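Local coordinates for protein superoxide dismutase (Leishmania major, PDB 4F2N) that catalyses the dismutation of superoxide to molecular oxygen and hydrogen peroxide at a mononuclear iron centre, at residues H108-K113 / I187-V192; Q104-S109 / A176-T181. All blocks are in the same frame, centred on the assembly; numbering follows the deposited sequence.

Overall arrangement
Both contacts use helix 96-113, whose residues 108-113 lean on the metal-bearing strand (contact 1) while residues 104-109 lean on the loop between strands 168-174 and 185-191 (contact 2). Their centres are about 9 Å apart, they share His108 and Ser109, and they touch where Thr189 CG2 packs 4.2 Å from Asn107 O. Contact 1 supplies two protein ligands of the iron, His108 and Asp191; His58 and His195 complete the set seen in the crystal. Apart from the shared ligand His108, contact 2 reaches the iron through its second shell: Gln104 donates to the iron-bound water. Helix 96-113, of the alpha-hairpin domain, thus meets the C-terminal domain around one metal.

Contact 1 of 2, residues H108-K113 / I187-V192; sequences HSFFWK and IFTADV. With FE2 (Fe (II) ion), chain N.
Helix 108-113 crosses strand 188-191 steeply, at -110°, with the two short axes 7.7 Å apart at closest approach and Phe111 set against Thr189. No hydrogen bond spans the pair; aromatic packing and a shared metal join it. His108 NE2 and Asp191 OD2 bind the iron at 2.0 and 1.9 Å, with imidazole and carboxylate planes almost perpendicular. They stand 3.4 Å apart as fellow ligands rather than as a hydrogen-bonded pair, while His108 ND1 donates to Gln104 O, one helical turn back. Asp191 CG lies anti to its backbone N (chi1 -170°), which carries OD2 to the metal, while OD1 accepts from Trp193 N and, weakly, from the iron-bound water. A carboxylate suits this place because its negative charge would stabilise the cation. Phe111 stands at about a right angle to the aspartate side chain, with Asp191 CB over the face of its ring, 4.0 Å from the Phe111 centroid in a CH-pi contact; Asp191 N also lies over a face. The ring's edge meets the carbonyl of Thr189, CD1 to O being 3.3 Å, and this buried oxygen has no hydrogen-bonding partner in the model. Phe110 turns its rim to the strand, with CZ 3.5 Å from Ile187 C and CD2 against Thr189 CG2. Threonine fits between the two phenylalanines because its methyl packs on both while OG1 bonds to Thr157 O. Ile187 and Phe188 form a classic beta bulge opposite Leu159 on strand 155-161, and helices 205-212 and 218-229 pack against this edge strand.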
ATOM      1  N   HIS B 108     -10.451  -9.426  -4.123  1.00 16.52           N
ATOM      2  CA  HIS B 108     -10.499 -10.270  -2.898  1.00 16.73           C
ATOM      3  C   HIS B 108     -11.320 -11.519  -3.108  1.00 16.96           C
ATOM      4  O   HIS B 108     -10.933 -12.600  -2.650  1.00 17.99           O
ATOM      5  CB  HIS B 108     -11.012  -9.490  -1.665  1.00 16.75           C
ATOM      6  CG  HIS B 108      -9.989  -8.512  -1.105  1.00 16.49           C
ATOM      7  ND1 HIS B 108      -9.831  -7.253  -1.603  1.00 16.26           N
ATOM      8  CD2 HIS B 108      -9.018  -8.672  -0.131  1.00 16.32           C
ATOM      9  CE1 HIS B 108      -8.833  -6.636  -0.967  1.00 16.22           C
ATOM     10  NE2 HIS B 108      -8.308  -7.501  -0.070  1.00 16.31           N
ATOM     11  N   SER B 109     -12.468 -11.400  -3.777  1.00 17.13           N
ATOM     12  CA  SER B 109     -13.316 -12.564  -4.066  1.00 17.67           C
ATOM     13  C   SER B 109     -12.560 -13.621  -4.835  1.00 17.70           C
ATOM     14  O   SER B 109     -12.675 -14.818  -4.567  1.00 18.27           O
ATOM     15  CB  SER B 109     -14.597 -12.140  -4.816  1.00 17.68           C
ATOM     16  OG  SER B 109     -15.351 -11.279  -3.977  1.00 17.60           O
ATOM     17  N   PHE B 110     -11.775 -13.166  -5.793  1.00 17.23           N
ATOM     18  CA  PHE B 110     -11.014 -14.064  -6.648  1.00 17.48           C
ATOM     19  C   PHE B 110      -9.926 -14.733  -5.823  1.00 17.72           C
ATOM     20  O   PHE B 110      -9.740 -15.953  -5.899  1.00 18.65           O
ATOM     21  CB  PHE B 110     -10.410 -13.300  -7.852  1.00 17.00           C
ATOM     22  CG  PHE B 110      -9.769 -14.223  -8.850  1.00 17.46           C
ATOM     23  CD1 PHE B 110     -10.559 -15.004  -9.697  1.00 18.14           C
ATOM     24  CD2 PHE B 110      -8.391 -14.320  -8.940  1.00 17.33           C
ATOM     25  CE1 PHE B 110      -9.978 -15.864 -10.629  1.00 18.90           C
ATOM     26  CE2 PHE B 110      -7.801 -15.189  -9.862  1.00 18.19           C
ATOM     27  CZ  PHE B 110      -8.587 -15.958 -10.705  1.00 18.78           C
ATOM     28  N   PHE B 111      -9.242 -13.932  -4.994  1.00 17.20           N
ATOM     29  CA  PHE B 111      -8.240 -14.431  -4.048  1.00 17.27           C
ATOM     30  C   PHE B 111      -8.762 -15.557  -3.153  1.00 18.28           C
ATOM     31  O   PHE B 111      -8.065 -16.571  -2.988  1.00 18.59           O
ATOM     32  CB  PHE B 111      -7.745 -13.259  -3.181  1.00 16.64           C
ATOM     33  CG  PHE B 111      -6.507 -13.536  -2.385  1.00 16.59           C
ATOM     34  CD1 PHE B 111      -5.395 -14.177  -2.951  1.00 16.81           C
ATOM     35  CD2 PHE B 111      -6.423 -13.098  -1.066  1.00 16.55           C
ATOM     36  CE1 PHE B 111      -4.240 -14.394  -2.199  1.00 17.20           C
ATOM     37  CE2 PHE B 111      -5.250 -13.305  -0.308  1.00 16.86           C
ATOM     38  CZ  PHE B 111      -4.166 -13.944  -0.881  1.00 16.96           C
ATOM     39  N   TRP B 112      -9.946 -15.393  -2.564  1.00 18.48           N
ATOM     40  CA  TRP B 112     -10.482 -16.462  -1.704  1.00 20.06           C
ATOM     41  C   TRP B 112     -10.720 -17.740  -2.456  1.00 21.11           C
ATOM     42  O   TRP B 112     -10.510 -18.822  -1.907  1.00 21.99           O
ATOM     43  CB  TRP B 112     -11.772 -16.038  -1.000  1.00 20.03           C
ATOM     44  CG  TRP B 112     -11.651 -14.740  -0.242  1.00 19.74           C
ATOM     45  CD1 TRP B 112     -12.550 -13.670  -0.257  1.00 19.81           C
ATOM     46  CD2 TRP B 112     -10.568 -14.323   0.657  1.00 19.55           C
ATOM     47  NE1 TRP B 112     -12.106 -12.644   0.551  1.00 19.57           N
ATOM     48  CE2 TRP B 112     -10.917 -12.975   1.129  1.00 19.16           C
ATOM     49  CE3 TRP B 112      -9.382 -14.901   1.090  1.00 19.69           C
ATOM     50  CZ2 TRP B 112     -10.108 -12.267   2.007  1.00 19.17           C
ATOM     51  CZ3 TRP B 112      -8.567 -14.176   1.972  1.00 19.52           C
ATOM     52  CH2 TRP B 112      -8.920 -12.890   2.426  1.00 19.16           C
ATOM     53  N   LYS B 113     -11.159 -17.635  -3.705  1.00 21.43           N
ATOM     54  CA  LYS B 113     -11.370 -18.829  -4.554  1.00 22.84           C
ATOM     55  C   LYS B 113     -10.062 -19.551  -4.887  1.00 22.67           C
ATOM     56  O   LYS B 113     -10.078 -20.772  -5.147  1.00 23.32           O
ATOM     57  CB  LYS B 113     -12.093 -18.454  -5.857  1.00 23.68           C
ATOM     58  CG  LYS B 113     -13.496 -17.915  -5.664  1.00 26.03           C
ATOM     59  CD  LYS B 113     -14.448 -18.961  -5.146  1.00 28.80           C
ATOM     60  CE  LYS B 113     -15.084 -19.736  -6.287  1.00 31.11           C
ATOM     61  NZ  LYS B 113     -16.053 -20.703  -5.689  1.00 34.14           N
ATOM     62  N   ILE B 187      -6.199 -16.277 -13.704  1.00 18.71           N
ATOM     63  CA  ILE B 187      -6.441 -17.636 -13.238  1.00 19.02           C
ATOM     64  C   ILE B 187      -5.918 -17.851 -11.825  1.00 18.81           C
ATOM     65  O   ILE B 187      -6.300 -18.820 -11.173  1.00 20.17           O
ATOM     66  CB  ILE B 187      -5.937 -18.743 -14.228  1.00 19.20           C
ATOM     67  CG1 ILE B 187      -4.407 -18.848 -14.213  1.00 19.20           C
ATOM     68  CG2 ILE B 187      -6.474 -18.492 -15.644  1.00 19.53           C
ATOM     69  CD1 ILE B 187      -3.842 -19.956 -15.097  1.00 19.98           C
ATOM     70  N   PHE B 188      -5.065 -16.932 -11.349  1.00 18.68           N
ATOM     71  CA  PHE B 188      -4.520 -16.979  -9.981  1.00 17.98           C
ATOM     72  C   PHE B 188      -4.055 -15.588  -9.565  1.00 17.63           C
ATOM     73  O   PHE B 188      -3.597 -14.800 -10.419  1.00 17.19           O
ATOM     74  CB  PHE B 188      -3.347 -17.949  -9.893  1.00 18.44           C
ATOM     75  CG  PHE B 188      -2.735 -17.997  -8.506  1.00 18.40           C
ATOM     76  CD1 PHE B 188      -3.492 -18.468  -7.427  1.00 18.59           C
ATOM     77  CD2 PHE B 188      -1.452 -17.491  -8.261  1.00 18.37           C
ATOM     78  CE1 PHE B 188      -2.980 -18.474  -6.136  1.00 18.21           C
ATOM     79  CE2 PHE B 188      -0.915 -17.524  -6.967  1.00 18.25           C
ATOM     80  CZ  PHE B 188      -1.690 -18.009  -5.904  1.00 18.12           C
ATOM     81  N   THR B 189      -4.228 -15.251  -8.295  1.00 17.33           N
ATOM     82  CA  THR B 189      -3.698 -13.984  -7.759  1.00 17.39           C
ATOM     83  C   THR B 189      -3.122 -14.139  -6.359  1.00 17.63           C
ATOM     84  O   THR B 189      -3.549 -15.023  -5.600  1.00 17.61           O
ATOM     85  CB  THR B 189      -4.761 -12.841  -7.774  1.00 17.35           C
ATOM     86  OG1 THR B 189      -4.093 -11.578  -7.649  1.00 17.06           O
ATOM     87  CG2 THR B 189      -5.742 -12.945  -6.603  1.00 17.46           C
ATOM     88  N   ALA B 190      -2.168 -13.273  -6.010  1.00 17.67           N
ATOM     89  CA  ALA B 190      -1.705 -13.133  -4.619  1.00 17.29           C
ATOM     90  C   ALA B 190      -1.852 -11.671  -4.264  1.00 16.78           C
ATOM     91  O   ALA B 190      -1.368 -10.780  -4.990  1.00 16.48           O
ATOM     92  CB  ALA B 190      -0.247 -13.562  -4.483  1.00 17.86           C
ATOM     93  N   ASP B 191      -2.551 -11.410  -3.171  1.00 16.35           N
ATOM     94  CA  ASP B 191      -2.672 -10.040  -2.642  1.00 15.87           C
ATOM     95  C   ASP B 191      -1.328  -9.664  -2.009  1.00 15.80           C
ATOM     96  O   ASP B 191      -0.832 -10.406  -1.144  1.00 15.56           O
ATOM     97  CB  ASP B 191      -3.758 -10.061  -1.543  1.00 16.17           C
ATOM     98  CG  ASP B 191      -4.161  -8.681  -1.059  1.00 16.13           C
ATOM     99  OD1 ASP B 191      -3.589  -7.664  -1.527  1.00 15.67           O
ATOM    100  OD2 ASP B 191      -5.107  -8.602  -0.214  1.00 16.38           O
ATOM    101  N   VAL B 192      -0.710  -8.565  -2.448  1.00 15.38           N
ATOM    102  CA  VAL B 192       0.498  -8.098  -1.766  1.00 15.56           C
ATOM    103  C   VAL B 192       0.332  -6.692  -1.175  1.00 15.58           C
ATOM    104  O   VAL B 192       1.314  -6.007  -0.872  1.00 15.80           O
ATOM    105  CB  VAL B 192       1.784  -8.224  -2.608  1.00 15.64           C
ATOM    106  CG1 VAL B 192       2.097  -9.684  -2.912  1.00 15.31           C
ATOM    107  CG2 VAL B 192       1.604  -7.483  -3.918  1.00 15.33           C
TER
HETATM  108 FE   FE2 N 300      -6.379  -7.414   0.623  1.00 16.82          FE
HETATM  109  O   HOH W   1      -5.895  -5.840  -0.923  1.00 12.29           O

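Contact 2 of 2, residues Q104-S109 / A176-T181; sequences QHFNHS and AGCPLT. With FE2 (Fe (II) ion), chain N.
One asparagine amide nitrogen, Asn107 ND2, makes two hydrogen bonds, one to its own helix and one to the facing loop. Within the helix Asn107 ND2 donates to Gln104 OE1 at 3.2 Å, in the plane of that carbonyl. Across the contact Asn107 ND2 donates to Ala176 O at 3.2 Å, but well above the peptide plane (N-H...O angle 149°). Both acceptors lie close to the asparagine amide plane, so the two bonds together fix its rotation; Asn107 OD1 lies 3.6 Å from Cys178 SG, in van der Waals contact. Phe106, CG anti to the backbone N, meets Leu180 tip to tip: Leu180 CD2 sits over one face of the Phe106 ring, 3.9 Å from its centroid, in a CH-pi contact. Cys178 SG approaches the same ring obliquely, 3.8 Å from Phe106 CD2, a sulfur-aromatic contact suited to a small, polarisable thiol. Gln104 bends at chi2 (-68°), laying CG against Ala176, whose single methyl allows this close approach; Phe152 of the second subunit packs on both residues. Gln104 OE1 also accepts from Trp156 NE1, while Gln104 NE2 bonds to Tyr66 OH and donates to the O of the iron-bound water at 3.2 Å. Gln104 O accepts from both N and ND1 of His108, which settles the turn of the imidazole. Gln104 is thus a second-shell residue; Asn107, one layer further out, positions its amide together with Trp156 and Tyr66, and the N-H given to the solvent probably influences solvent ionisation and iron reduction potential, as in other iron superoxide dismutases.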
ATOM      1  N   GLN B 104     -11.432  -3.827  -5.886  1.00 17.15           N
ATOM      2  CA  GLN B 104     -11.007  -4.524  -4.659  1.00 17.38           C
ATOM      3  C   GLN B 104     -11.964  -5.641  -4.249  1.00 17.52           C
ATOM      4  O   GLN B 104     -11.530  -6.693  -3.739  1.00 18.05           O
ATOM      5  CB  GLN B 104     -10.772  -3.547  -3.485  1.00 17.72           C
ATOM      6  CG  GLN B 104      -9.491  -2.718  -3.647  1.00 18.32           C
ATOM      7  CD  GLN B 104      -8.212  -3.573  -3.522  1.00 18.54           C
ATOM      8  OE1 GLN B 104      -7.812  -4.262  -4.477  1.00 18.73           O
ATOM      9  NE2 GLN B 104      -7.566  -3.519  -2.363  1.00 18.17           N
ATOM     10  N   HIS B 105     -13.272  -5.434  -4.442  1.00 17.46           N
ATOM     11  CA  HIS B 105     -14.245  -6.496  -4.146  1.00 18.02           C
ATOM     12  C   HIS B 105     -13.979  -7.707  -5.014  1.00 17.91           C
ATOM     13  O   HIS B 105     -13.867  -8.835  -4.526  1.00 17.68           O
ATOM     14  CB  HIS B 105     -15.701  -5.999  -4.258  1.00 18.26           C
ATOM     15  CG  HIS B 105     -16.744  -7.082  -4.088  1.00 19.08           C
ATOM     16  ND1 HIS B 105     -16.618  -8.091  -3.186  1.00 19.08           N
ATOM     17  CD2 HIS B 105     -17.984  -7.275  -4.722  1.00 19.69           C
ATOM     18  CE1 HIS B 105     -17.706  -8.879  -3.237  1.00 19.77           C
ATOM     19  NE2 HIS B 105     -18.533  -8.401  -4.189  1.00 20.35           N
ATOM     20  N   PHE B 106     -13.830  -7.469  -6.299  1.00 18.04           N
ATOM     21  CA  PHE B 106     -13.532  -8.542  -7.235  1.00 18.41           C
ATOM     22  C   PHE B 106     -12.185  -9.195  -6.868  1.00 17.93           C
ATOM     23  O   PHE B 106     -12.088 -10.439  -6.809  1.00 18.48           O
ATOM     24  CB  PHE B 106     -13.493  -8.012  -8.683  1.00 18.52           C
ATOM     25  CG  PHE B 106     -12.922  -9.014  -9.665  1.00 19.51           C
ATOM     26  CD1 PHE B 106     -13.759  -9.931 -10.299  1.00 20.61           C
ATOM     27  CD2 PHE B 106     -11.550  -9.071  -9.921  1.00 19.49           C
ATOM     28  CE1 PHE B 106     -13.236 -10.902 -11.169  1.00 21.28           C
ATOM     29  CE2 PHE B 106     -11.011 -10.026 -10.786  1.00 20.74           C
ATOM     30  CZ  PHE B 106     -11.866 -10.945 -11.419  1.00 21.25           C
ATOM     31  N   ASN B 107     -11.158  -8.375  -6.628  1.00 16.98           N
ATOM     32  CA  ASN B 107      -9.806  -8.919  -6.412  1.00 17.04           C
ATOM     33  C   ASN B 107      -9.799  -9.844  -5.214  1.00 16.73           C
ATOM     34  O   ASN B 107      -9.223 -10.937  -5.288  1.00 17.12           O
ATOM     35  CB  ASN B 107      -8.755  -7.816  -6.221  1.00 16.89           C
ATOM     36  CG  ASN B 107      -8.562  -6.983  -7.468  1.00 17.53           C
ATOM     37  OD1 ASN B 107      -8.883  -7.417  -8.593  1.00 17.64           O
ATOM     38  ND2 ASN B 107      -8.031  -5.788  -7.285  1.00 17.36           N
ATOM     39  N   HIS B 108     -10.451  -9.426  -4.123  1.00 16.52           N
ATOM     40  CA  HIS B 108     -10.499 -10.270  -2.898  1.00 16.73           C
ATOM     41  C   HIS B 108     -11.320 -11.519  -3.108  1.00 16.96           C
ATOM     42  O   HIS B 108     -10.933 -12.600  -2.650  1.00 17.99           O
ATOM     43  CB  HIS B 108     -11.012  -9.490  -1.665  1.00 16.75           C
ATOM     44  CG  HIS B 108      -9.989  -8.512  -1.105  1.00 16.49           C
ATOM     45  ND1 HIS B 108      -9.831  -7.253  -1.603  1.00 16.26           N
ATOM     46  CD2 HIS B 108      -9.018  -8.672  -0.131  1.00 16.32           C
ATOM     47  CE1 HIS B 108      -8.833  -6.636  -0.967  1.00 16.22           C
ATOM     48  NE2 HIS B 108      -8.308  -7.501  -0.070  1.00 16.31           N
ATOM     49  N   SER B 109     -12.468 -11.400  -3.777  1.00 17.13           N
ATOM     50  CA  SER B 109     -13.316 -12.564  -4.066  1.00 17.67           C
ATOM     51  C   SER B 109     -12.560 -13.621  -4.835  1.00 17.70           C
ATOM     52  O   SER B 109     -12.675 -14.818  -4.567  1.00 18.27           O
ATOM     53  CB  SER B 109     -14.597 -12.140  -4.816  1.00 17.68           C
ATOM     54  OG  SER B 109     -15.351 -11.279  -3.977  1.00 17.60           O
ATOM     55  N   ALA B 176      -5.736  -1.063  -6.629  1.00 16.74           N
ATOM     56  CA  ALA B 176      -6.914  -1.846  -7.024  1.00 17.75           C
ATOM     57  C   ALA B 176      -6.819  -2.389  -8.445  1.00 18.31           C
ATOM     58  O   ALA B 176      -7.752  -3.018  -8.932  1.00 18.63           O
ATOM     59  CB  ALA B 176      -8.210  -1.043  -6.852  1.00 17.54           C
ATOM     60  N   GLY B 177      -5.695  -2.147  -9.116  1.00 18.88           N
ATOM     61  CA  GLY B 177      -5.544  -2.584 -10.502  1.00 19.78           C
ATOM     62  C   GLY B 177      -5.813  -4.038 -10.744  1.00 20.64           C
ATOM     63  O   GLY B 177      -5.475  -4.900  -9.937  1.00 19.47           O
ATOM     64  N   CYS B 178      -6.395  -4.305 -11.903  1.00 22.28           N
ATOM     65  CA  CYS B 178      -6.945  -5.607 -12.203  1.00 24.11           C
ATOM     66  C   CYS B 178      -6.660  -5.894 -13.698  1.00 23.58           C
ATOM     67  O   CYS B 178      -7.015  -5.070 -14.551  1.00 21.52           O
ATOM     68  CB  CYS B 178      -8.439  -5.407 -11.972  1.00 27.84           C
ATOM     69  SG  CYS B 178      -9.421  -6.854 -12.134  1.00 39.37           S
ATOM     70  N   PRO B 179      -6.001  -7.019 -14.028  1.00 23.67           N
ATOM     71  CA  PRO B 179      -5.602  -7.247 -15.436  1.00 24.36           C
ATOM     72  C   PRO B 179      -6.766  -7.385 -16.427  1.00 24.04           C
ATOM     73  O   PRO B 179      -6.583  -7.303 -17.624  1.00 24.03           O
ATOM     74  CB  PRO B 179      -4.853  -8.569 -15.374  1.00 25.07           C
ATOM     75  CG  PRO B 179      -4.393  -8.671 -13.940  1.00 24.80           C
ATOM     76  CD  PRO B 179      -5.559  -8.131 -13.162  1.00 24.12           C
ATOM     77  N   LEU B 180      -7.968  -7.587 -15.928  1.00 25.01           N
ATOM     78  CA  LEU B 180      -9.066  -7.750 -16.849  1.00 25.33           C
ATOM     79  C   LEU B 180      -9.404  -6.414 -17.520  1.00 25.80           C
ATOM     80  O   LEU B 180     -10.062  -6.416 -18.547  1.00 25.84           O
ATOM     81  CB  LEU B 180     -10.262  -8.420 -16.150  1.00 27.93           C
ATOM     82  CG  LEU B 180     -10.842  -7.645 -14.981  1.00 28.36           C
ATOM     83  CD1 LEU B 180     -11.789  -6.637 -15.584  1.00 30.00           C
ATOM     84  CD2 LEU B 180     -11.600  -8.575 -14.041  1.00 28.64           C
ATOM     85  N   THR B 181      -8.916  -5.286 -16.982  1.00 25.09           N
ATOM     86  CA  THR B 181      -9.127  -3.992 -17.654  1.00 25.96           C
ATOM     87  C   THR B 181      -8.308  -3.868 -18.955  1.00 27.27           C
ATOM     88  O   THR B 181      -8.603  -3.026 -19.796  1.00 30.48           O
ATOM     89  CB  THR B 181      -8.864  -2.772 -16.728  1.00 25.78           C
ATOM     90  OG1 THR B 181      -7.498  -2.787 -16.279  1.00 24.89           O
ATOM     91  CG2 THR B 181      -9.804  -2.832 -15.498  1.00 25.35           C
TER
HETATM   92 FE   FE2 N 300      -6.379  -7.414   0.623  1.00 16.82          FE
HETATM   93  O   HOH W   1      -5.895  -5.840  -0.923  1.00 12.29           O